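StiE protein (Stigmatella aurantiaca, PDB 6ECX) includes an O-methyltransferase domain of a polyketide synthase that binds S-adenosylmethionine and probably methylates a hydroxyl of the growing polyketide. Local coordinates at residues Gly41-Ile46 and Ala70-Glu75; Val84-Ile89 and Glu111-Asp116; Asn91-Gly96 and Gly155-Val160. One frame throughout, in Å; residues are numbered along the deposited sequence. Where two conformers were deposited one is given.

Contact 1: residues Gly41-Ile46 and Ala70-Glu75; sequences GVFQEI and AVAQRE
The F43 ring meets A72 CB at an oblique slant: CD1 and CE1 both lie 3.5 Å from that methyl, while the ring also makes a cation-pi contact with R68 and meets F50 with the planes at about 45°. F43 CB points away from the helix, yet with CG anti to the carbonyl carbon (chi1 -85°) the CD1-CE1 side comes back to it. The A72 methyl also lies 3.2 Å from V42 O. One hydrogen bond joins the segments, V42 N to A72 O at 2.9 Å with an N-H...O angle of 163°; the donor stands above the A72 carbonyl plane. The loop that precedes helix 52-57 thus lies against helix 64-80, where the Q73 side chain is about 5 Å from that of R77, an S-adenosylmethionine-binding residue. G41 brings its CA to 3.3 Å from A72 O, a CA-H...O contact, and its buried N has no partner in the model. One turn further along the helix E75 reaches the loop, its side chain crossing that of V42 obliquely, with V42 CB and E75 CG 3.7 Å apart. The E75 carboxylate is held elsewhere, OE1 by R78 and OE2 by Y315, whereas Q73 NE2 donates to T39 O.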
# COMPACT_ATOMS: atom_id res chain seq x y z
N GLY A 41 5.18 -2.75 8.63
CA GLY A 41 3.85 -2.76 9.23
C GLY A 41 3.52 -2.25 10.62
O GLY A 41 4.15 -1.34 11.16
N VAL A 42 2.49 -2.86 11.21
CA VAL A 42 1.77 -2.32 12.36
C VAL A 42 2.38 -2.88 13.64
O VAL A 42 2.22 -4.06 13.96
CB VAL A 42 0.27 -2.63 12.27
CG1 VAL A 42 -0.45 -2.34 13.58
CG2 VAL A 42 -0.36 -1.84 11.13
N PHE A 43 3.11 -2.03 14.36
CA PHE A 43 3.55 -2.32 15.72
C PHE A 43 2.54 -1.68 16.67
O PHE A 43 2.45 -0.45 16.75
CB PHE A 43 4.96 -1.78 15.99
CG PHE A 43 6.08 -2.71 15.57
CD1 PHE A 43 6.06 -3.33 14.33
CD2 PHE A 43 7.16 -2.93 16.40
CE1 PHE A 43 7.10 -4.17 13.94
CE2 PHE A 43 8.20 -3.77 16.01
CZ PHE A 43 8.16 -4.39 14.78
N GLN A 44 1.78 -2.51 17.39
CA GLN A 44 0.79 -1.97 18.32
C GLN A 44 1.47 -1.13 19.40
O GLN A 44 0.92 -0.11 19.84
CB GLN A 44 -0.04 -3.09 18.94
CG GLN A 44 -0.78 -3.98 17.94
CD GLN A 44 0.02 -5.21 17.53
OE1 GLN A 44 1.25 -5.23 17.64
NE2 GLN A 44 -0.68 -6.24 17.06
N GLU A 45 2.67 -1.54 19.82
CA GLU A 45 3.49 -0.77 20.75
C GLU A 45 4.94 -0.82 20.30
O GLU A 45 5.34 -1.71 19.54
CB GLU A 45 3.37 -1.30 22.19
CG GLU A 45 2.01 -1.11 22.85
CD GLU A 45 1.63 0.36 23.01
OE1 GLU A 45 2.55 1.21 23.08
OE2 GLU A 45 0.42 0.66 23.06
N ILE A 46 5.72 0.16 20.76
CA ILE A 46 7.17 0.09 20.61
C ILE A 46 7.67 -1.16 21.32
O ILE A 46 7.30 -1.43 22.47
CB ILE A 46 7.83 1.36 21.17
CG1 ILE A 46 7.51 2.57 20.28
CG2 ILE A 46 9.34 1.15 21.36
CD1 ILE A 46 7.78 3.90 20.95
N ALA A 70 7.59 -9.60 10.04
CA ALA A 70 6.62 -10.33 9.23
C ALA A 70 5.24 -10.32 9.88
O ALA A 70 4.23 -10.13 9.21
CB ALA A 70 7.09 -11.76 8.99
N VAL A 71 5.20 -10.51 11.21
CA VAL A 71 3.94 -10.43 11.94
C VAL A 71 3.27 -9.08 11.71
O VAL A 71 2.07 -9.00 11.41
CB VAL A 71 4.18 -10.70 13.44
CG1 VAL A 71 2.95 -10.32 14.26
CG2 VAL A 71 4.54 -12.15 13.66
N ALA A 72 4.04 -8.00 11.85
CA ALA A 72 3.46 -6.67 11.74
C ALA A 72 3.02 -6.36 10.31
O ALA A 72 2.15 -5.51 10.10
CB ALA A 72 4.45 -5.61 12.22
N GLN A 73 3.64 -7.01 9.33
CA GLN A 73 3.23 -6.81 7.95
C GLN A 73 1.93 -7.55 7.66
O GLN A 73 1.07 -7.03 6.94
CB GLN A 73 4.33 -7.27 6.99
CG GLN A 73 5.56 -6.35 6.96
CD GLN A 73 6.73 -6.95 6.20
OE1 GLN A 73 7.05 -8.13 6.38
NE2 GLN A 73 7.36 -6.16 5.35
N ARG A 74 1.79 -8.76 8.20
CA ARG A 74 0.52 -9.47 8.10
C ARG A 74 -0.60 -8.69 8.81
O ARG A 74 -1.74 -8.66 8.33
CB ARG A 74 0.65 -10.87 8.69
CG ARG A 74 1.43 -11.81 7.79
CD ARG A 74 1.31 -13.26 8.24
NE ARG A 74 2.14 -13.55 9.40
CZ ARG A 74 3.44 -13.84 9.33
NH1 ARG A 74 4.05 -13.88 8.16
NH2 ARG A 74 4.12 -14.09 10.44
N GLU A 75 -0.27 -8.04 9.92
CA GLU A 75 -1.27 -7.25 10.63
C GLU A 75 -1.73 -6.04 9.81
O GLU A 75 -2.92 -5.69 9.81
CB GLU A 75 -0.70 -6.81 11.98
CG GLU A 75 -1.56 -5.80 12.74
CD GLU A 75 -2.88 -6.36 13.24
OE1 GLU A 75 -3.13 -7.57 13.07
OE2 GLU A 75 -3.67 -5.57 13.81

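Contact 2: residues Val84-Ile89 and Glu111-Asp116; sequences VDLSAI and EHLKLD
A chi1 of 63° sets H112 CG between its backbone N and carbonyl carbon, and the imidazole beyond it meets the carbonyls of L86 and I89 with its NE2 edge; in L113 a chi1 of -64° places CG anti to the carbonyl carbon, and its CD2 branch lies against I89. In the Rossmann-like methyltransferase fold this joins two entrances to the central parallel strands: the loop leading into strand 91-94 and the turn that opens strand 114-119 after helix 101-109. NE2 of H112 donates to L86 O across 2.8 Å, so NE2 carries a proton. The acceptor is only 2° out of the imidazole plane, yet the donor is tilted from the L86 carbonyl plane; this bond would help to fix the rotation of the ring. L86 O is gripped twice, because I89 N also donates to it, from the face opposite H112. At the same ring edge, in its plane, lies I89 O, 3.0 Å from NE2. Alongside these polar atoms apolar branches meet: L113 CD2 is 3.8 Å from I89 CG2, and L113 CD1 approaches L86 CD2 at 4.4 Å. L106 of helix 101-109 touches both leucines, while I89 also packs on L159 of strand 157-163. Residues 86-88 have helical backbone angles; A88 N donates to D85 O, and S87 OG to D85 OD1 on its syn side at 2.6 Å.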
# COMPACT_ATOMS: atom_id res chain seq x y z
N VAL A 84 -13.39 -7.01 3.39
CA VAL A 84 -13.51 -7.77 2.15
C VAL A 84 -13.90 -9.21 2.46
O VAL A 84 -13.29 -9.86 3.32
CB VAL A 84 -12.20 -7.73 1.34
CG1 VAL A 84 -12.34 -8.56 0.07
CG2 VAL A 84 -11.78 -6.29 1.03
N ASP A 85 -14.90 -9.72 1.76
CA ASP A 85 -15.29 -11.12 1.83
C ASP A 85 -14.74 -11.79 0.58
O ASP A 85 -15.35 -11.73 -0.49
CB ASP A 85 -16.81 -11.27 1.93
CG ASP A 85 -17.25 -12.73 1.99
OD1 ASP A 85 -16.39 -13.64 1.90
OD2 ASP A 85 -18.48 -12.98 2.14
N LEU A 86 -13.59 -12.44 0.70
CA LEU A 86 -12.98 -13.03 -0.49
C LEU A 86 -13.82 -14.15 -1.09
O LEU A 86 -13.75 -14.39 -2.30
CB LEU A 86 -11.58 -13.53 -0.16
CG LEU A 86 -10.60 -12.37 0.12
CD1 LEU A 86 -9.33 -12.86 0.79
CD2 LEU A 86 -10.28 -11.59 -1.16
N SER A 87 -14.68 -14.81 -0.31
CA SER A 87 -15.48 -15.87 -0.89
C SER A 87 -16.47 -15.33 -1.92
O SER A 87 -16.94 -16.09 -2.78
CB SER A 87 -16.24 -16.65 0.20
OG SER A 87 -17.27 -15.86 0.76
N ALA A 88 -16.78 -14.03 -1.86
CA ALA A 88 -17.79 -13.42 -2.72
C ALA A 88 -17.19 -12.82 -3.98
O ALA A 88 -17.93 -12.53 -4.93
CB ALA A 88 -18.53 -12.32 -1.94
N ILE A 89 -15.92 -12.65 -4.01
CA ILE A 89 -15.20 -11.97 -5.08
C ILE A 89 -14.68 -13.01 -6.07
O ILE A 89 -14.41 -14.16 -5.70
CB ILE A 89 -14.09 -11.13 -4.43
CG1 ILE A 89 -14.72 -9.83 -3.91
CG2 ILE A 89 -12.88 -10.90 -5.34
CD1 ILE A 89 -13.89 -9.14 -2.90
N GLU A 111 -8.98 -20.53 -3.77
CA GLU A 111 -8.69 -21.19 -5.03
C GLU A 111 -9.58 -20.71 -6.17
O GLU A 111 -9.23 -20.92 -7.33
CB GLU A 111 -8.82 -22.71 -4.89
CG GLU A 111 -7.77 -23.31 -3.96
CD GLU A 111 -7.69 -24.83 -4.08
OE1 GLU A 111 -7.42 -25.33 -5.20
OE2 GLU A 111 -7.89 -25.51 -3.06
N HIS A 112 -10.71 -20.09 -5.87
CA HIS A 112 -11.60 -19.63 -6.93
C HIS A 112 -11.13 -18.33 -7.58
O HIS A 112 -11.59 -18.00 -8.68
CB HIS A 112 -13.01 -19.42 -6.38
CG HIS A 112 -13.08 -18.35 -5.33
ND1 HIS A 112 -12.60 -18.52 -4.05
CD2 HIS A 112 -13.59 -17.10 -5.38
CE1 HIS A 112 -12.80 -17.42 -3.35
NE2 HIS A 112 -13.40 -16.54 -4.13
N LEU A 113 -10.24 -17.57 -6.93
CA LEU A 113 -9.89 -16.24 -7.42
C LEU A 113 -9.05 -16.29 -8.69
O LEU A 113 -8.24 -17.20 -8.89
CB LEU A 113 -9.09 -15.46 -6.36
CG LEU A 113 -9.75 -15.10 -5.03
CD1 LEU A 113 -8.73 -14.39 -4.14
CD2 LEU A 113 -10.99 -14.21 -5.25
N LYS A 114 -9.25 -15.29 -9.55
CA LYS A 114 -8.39 -14.97 -10.69
C LYS A 114 -7.79 -13.59 -10.44
O LYS A 114 -8.53 -12.65 -10.13
CB LYS A 114 -9.18 -14.95 -12.00
CG LYS A 114 -9.99 -16.22 -12.30
CD LYS A 114 -9.22 -17.18 -13.21
CE LYS A 114 -10.05 -18.40 -13.60
NZ LYS A 114 -9.31 -19.29 -14.53
N LEU A 115 -6.47 -13.46 -10.57
CA LEU A 115 -5.80 -12.24 -10.15
C LEU A 115 -4.78 -11.80 -11.20
O LEU A 115 -4.05 -12.63 -11.74
CB LEU A 115 -5.09 -12.42 -8.79
CG LEU A 115 -5.89 -13.12 -7.68
CD1 LEU A 115 -5.68 -14.65 -7.69
CD2 LEU A 115 -5.49 -12.56 -6.35
N ASP A 116 -4.77 -10.51 -11.51
CA ASP A 116 -3.78 -9.93 -12.42
C ASP A 116 -2.95 -8.89 -11.68
O ASP A 116 -3.45 -8.19 -10.80
CB ASP A 116 -4.47 -9.27 -13.63
CG ASP A 116 -5.22 -10.29 -14.48
OD1 ASP A 116 -4.68 -11.40 -14.64
OD2 ASP A 116 -6.35 -10.00 -14.96

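Contact 3: residues Asn91-Gly96 and Gly155-Val160; sequences NVMDFG and GMYDLV. With SAM (S-adenosylmethionine), chain B.
Strand 91-94 and the glycine-containing loop after it form the S-adenosylmethionine-binding signature of a Rossmann-like methyltransferase, and here the strand pairs in parallel with strand 157-163. M93 N donates to L159 O at 2.9 Å, and V92 and L159 stand side by side on one face of the sheet. N91 O accepts from both D158 N, at 2.9 Å, and L159 N; this doubling at D158, where the chain turns a corner, is consistent with a bulge that breaks strand 157-163. One water bridges N91 ND2, M156 O and D158 OD1. On the other face M93 CB stands 3.6 Å from the centroid of the Y157 ring and 9° off its normal, a CH-pi contact. M93 SD lies toward the hydroxyl end of that ring, giving an oblique Met-aromatic contact at 4.2 Å from the centroid. V160 CG1 meets the F95 ring at its edge, 3.5 Å from CD2. D94 OD1 accepts from G96 N, an Asx turn at the start of the loop, and G96 O accepts a hydrogen bond from the amino nitrogen N of S-adenosylmethionine at 2.9 Å. Strand 114-119 flanks strand 91-94 on its other side, where D116 OD2 bonds Y157 OH; strand 187-196 lies beyond strand 157-163, with L188 and I190 against L159 and L189 against F95 and V160.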
# COMPACT_ATOMS: atom_id res chain seq x y z
N ASN A 91 -12.57 -11.71 -9.27
CA ASN A 91 -11.42 -11.20 -10.02
C ASN A 91 -10.76 -10.07 -9.25
O ASN A 91 -11.45 -9.18 -8.75
CB ASN A 91 -11.89 -10.69 -11.40
CG ASN A 91 -12.59 -11.78 -12.22
OD1 ASN A 91 -11.98 -12.77 -12.59
ND2 ASN A 91 -13.89 -11.59 -12.48
N VAL A 92 -9.41 -10.10 -9.19
CA VAL A 92 -8.60 -9.16 -8.41
C VAL A 92 -7.57 -8.50 -9.32
O VAL A 92 -6.95 -9.17 -10.15
CB VAL A 92 -7.88 -9.87 -7.24
CG1 VAL A 92 -7.05 -8.86 -6.37
CG2 VAL A 92 -8.86 -10.69 -6.37
N MET A 93 -7.38 -7.19 -9.16
CA MET A 93 -6.32 -6.45 -9.86
C MET A 93 -5.40 -5.80 -8.84
O MET A 93 -5.87 -5.06 -7.97
CB MET A 93 -6.92 -5.37 -10.77
CG MET A 93 -5.90 -4.55 -11.55
SD MET A 93 -5.19 -5.56 -12.89
CE MET A 93 -3.46 -5.06 -12.73
N ASP A 94 -4.08 -6.05 -8.96
CA ASP A 94 -3.07 -5.38 -8.13
C ASP A 94 -2.30 -4.42 -9.02
O ASP A 94 -1.49 -4.86 -9.84
CB ASP A 94 -2.12 -6.40 -7.49
CG ASP A 94 -1.10 -5.76 -6.54
OD1 ASP A 94 -0.80 -4.55 -6.65
OD2 ASP A 94 -0.57 -6.50 -5.68
N PHE A 95 -2.53 -3.11 -8.87
CA PHE A 95 -1.97 -2.22 -9.88
C PHE A 95 -0.54 -1.77 -9.56
O PHE A 95 0.00 -0.94 -10.30
CB PHE A 95 -2.89 -1.02 -10.15
CG PHE A 95 -3.14 -0.11 -8.98
CD1 PHE A 95 -2.27 0.92 -8.69
CD2 PHE A 95 -4.31 -0.22 -8.24
CE1 PHE A 95 -2.53 1.80 -7.65
CE2 PHE A 95 -4.59 0.66 -7.20
CZ PHE A 95 -3.70 1.67 -6.90
N GLY A 96 0.09 -2.33 -8.54
CA GLY A 96 1.52 -2.14 -8.32
C GLY A 96 2.05 -3.31 -7.53
O GLY A 96 2.31 -3.18 -6.33
N GLY A 155 -9.11 -6.59 -17.92
CA GLY A 155 -10.30 -7.29 -17.51
C GLY A 155 -11.21 -6.40 -16.68
O GLY A 155 -10.98 -5.20 -16.54
N MET A 156 -12.22 -7.04 -16.10
CA MET A 156 -13.21 -6.38 -15.26
C MET A 156 -13.15 -7.03 -13.89
O MET A 156 -13.32 -8.25 -13.77
CB MET A 156 -14.60 -6.50 -15.90
CG MET A 156 -15.70 -5.76 -15.17
SD MET A 156 -15.41 -3.97 -15.09
CE MET A 156 -15.53 -3.53 -16.82
N TYR A 157 -12.91 -6.23 -12.85
CA TYR A 157 -12.52 -6.74 -11.54
C TYR A 157 -13.57 -6.46 -10.48
O TYR A 157 -14.40 -5.55 -10.60
CB TYR A 157 -11.16 -6.14 -11.13
CG TYR A 157 -10.11 -6.51 -12.15
CD1 TYR A 157 -9.49 -7.76 -12.11
CD2 TYR A 157 -9.81 -5.66 -13.21
CE1 TYR A 157 -8.57 -8.15 -13.10
CE2 TYR A 157 -8.89 -6.03 -14.19
CZ TYR A 157 -8.26 -7.26 -14.11
OH TYR A 157 -7.34 -7.62 -15.07
N ASP A 158 -13.54 -7.29 -9.43
CA ASP A 158 -14.35 -7.12 -8.24
C ASP A 158 -13.60 -6.46 -7.11
O ASP A 158 -14.22 -5.81 -6.26
CB ASP A 158 -14.85 -8.48 -7.75
CG ASP A 158 -15.66 -9.21 -8.81
OD1 ASP A 158 -16.31 -8.55 -9.62
OD2 ASP A 158 -15.62 -10.45 -8.81
N LEU A 159 -12.27 -6.58 -7.11
CA LEU A 159 -11.43 -6.03 -6.05
C LEU A 159 -10.16 -5.51 -6.69
O LEU A 159 -9.60 -6.18 -7.57
CB LEU A 159 -11.10 -7.10 -4.99
CG LEU A 159 -10.02 -6.82 -3.93
CD1 LEU A 159 -10.48 -5.75 -2.95
CD2 LEU A 159 -9.69 -8.12 -3.16
N VAL A 160 -9.74 -4.30 -6.29
CA VAL A 160 -8.51 -3.68 -6.79
C VAL A 160 -7.63 -3.32 -5.60
O VAL A 160 -8.11 -2.78 -4.60
CB VAL A 160 -8.80 -2.42 -7.64
CG1 VAL A 160 -7.49 -1.74 -8.09
CG2 VAL A 160 -9.63 -2.76 -8.89
N SAM B . 2.18 -3.45 -3.46
CA SAM B . 3.46 -4.14 -3.30
C SAM B . 3.70 -4.51 -1.84
O SAM B . 2.99 -4.00 -0.97
OXT SAM B . 4.58 -5.30 -1.49
CB SAM B . 4.59 -3.27 -3.81
CG SAM B . 4.60 -1.84 -3.27
SD SAM B . 6.10 -0.98 -3.80
CE SAM B . 6.35 0.15 -2.40
C5' SAM B . 5.51 0.05 -5.17
C4' SAM B . 5.17 -0.77 -6.41
O4' SAM B . 4.43 -0.02 -7.37
C3' SAM B . 6.36 -1.34 -7.17
O3' SAM B . 6.04 -2.69 -7.45
C2' SAM B . 6.40 -0.56 -8.48
O2' SAM B . 6.90 -1.29 -9.58
C1' SAM B . 4.91 -0.28 -8.68
N9 SAM B . 4.58 0.86 -9.56
C8 SAM B . 5.00 2.16 -9.41
N7 SAM B . 4.44 2.90 -10.40
C5 SAM B . 3.68 2.10 -11.18
C6 SAM B . 2.91 2.34 -12.31
N6 SAM B . 2.82 3.56 -12.83
N1 SAM B . 2.22 1.30 -12.90
C2 SAM B . 2.29 0.03 -12.38
N3 SAM B . 3.06 -0.20 -11.26
C4 SAM B . 3.75 0.81 -10.66
O HOH W 1 -15.44 -9.37 -12.12

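From the N terminus, contact 1 closes first: helix 64-80 returns to residues 41-46 after 23 residues, about half of them helical and none in a strand, and this loop ends before contact 2 opens. Contacts 2 and 3 cross, their segments alternating as 84-89, 91-96, 111-116 and 155-160, so each spans part of the other. Their centres are about 10 Å apart, and both reach the same sheet, in which strand 91-94 lies between strands 114-119 and 157-163; K114 O and V92 N are 2.9 Å apart, a probable hydrogen bond. Contact 1 sits about 26 Å, centre to centre, from contact 3, on the opposite side of the chain's centre, and belongs to the N-terminal helical part.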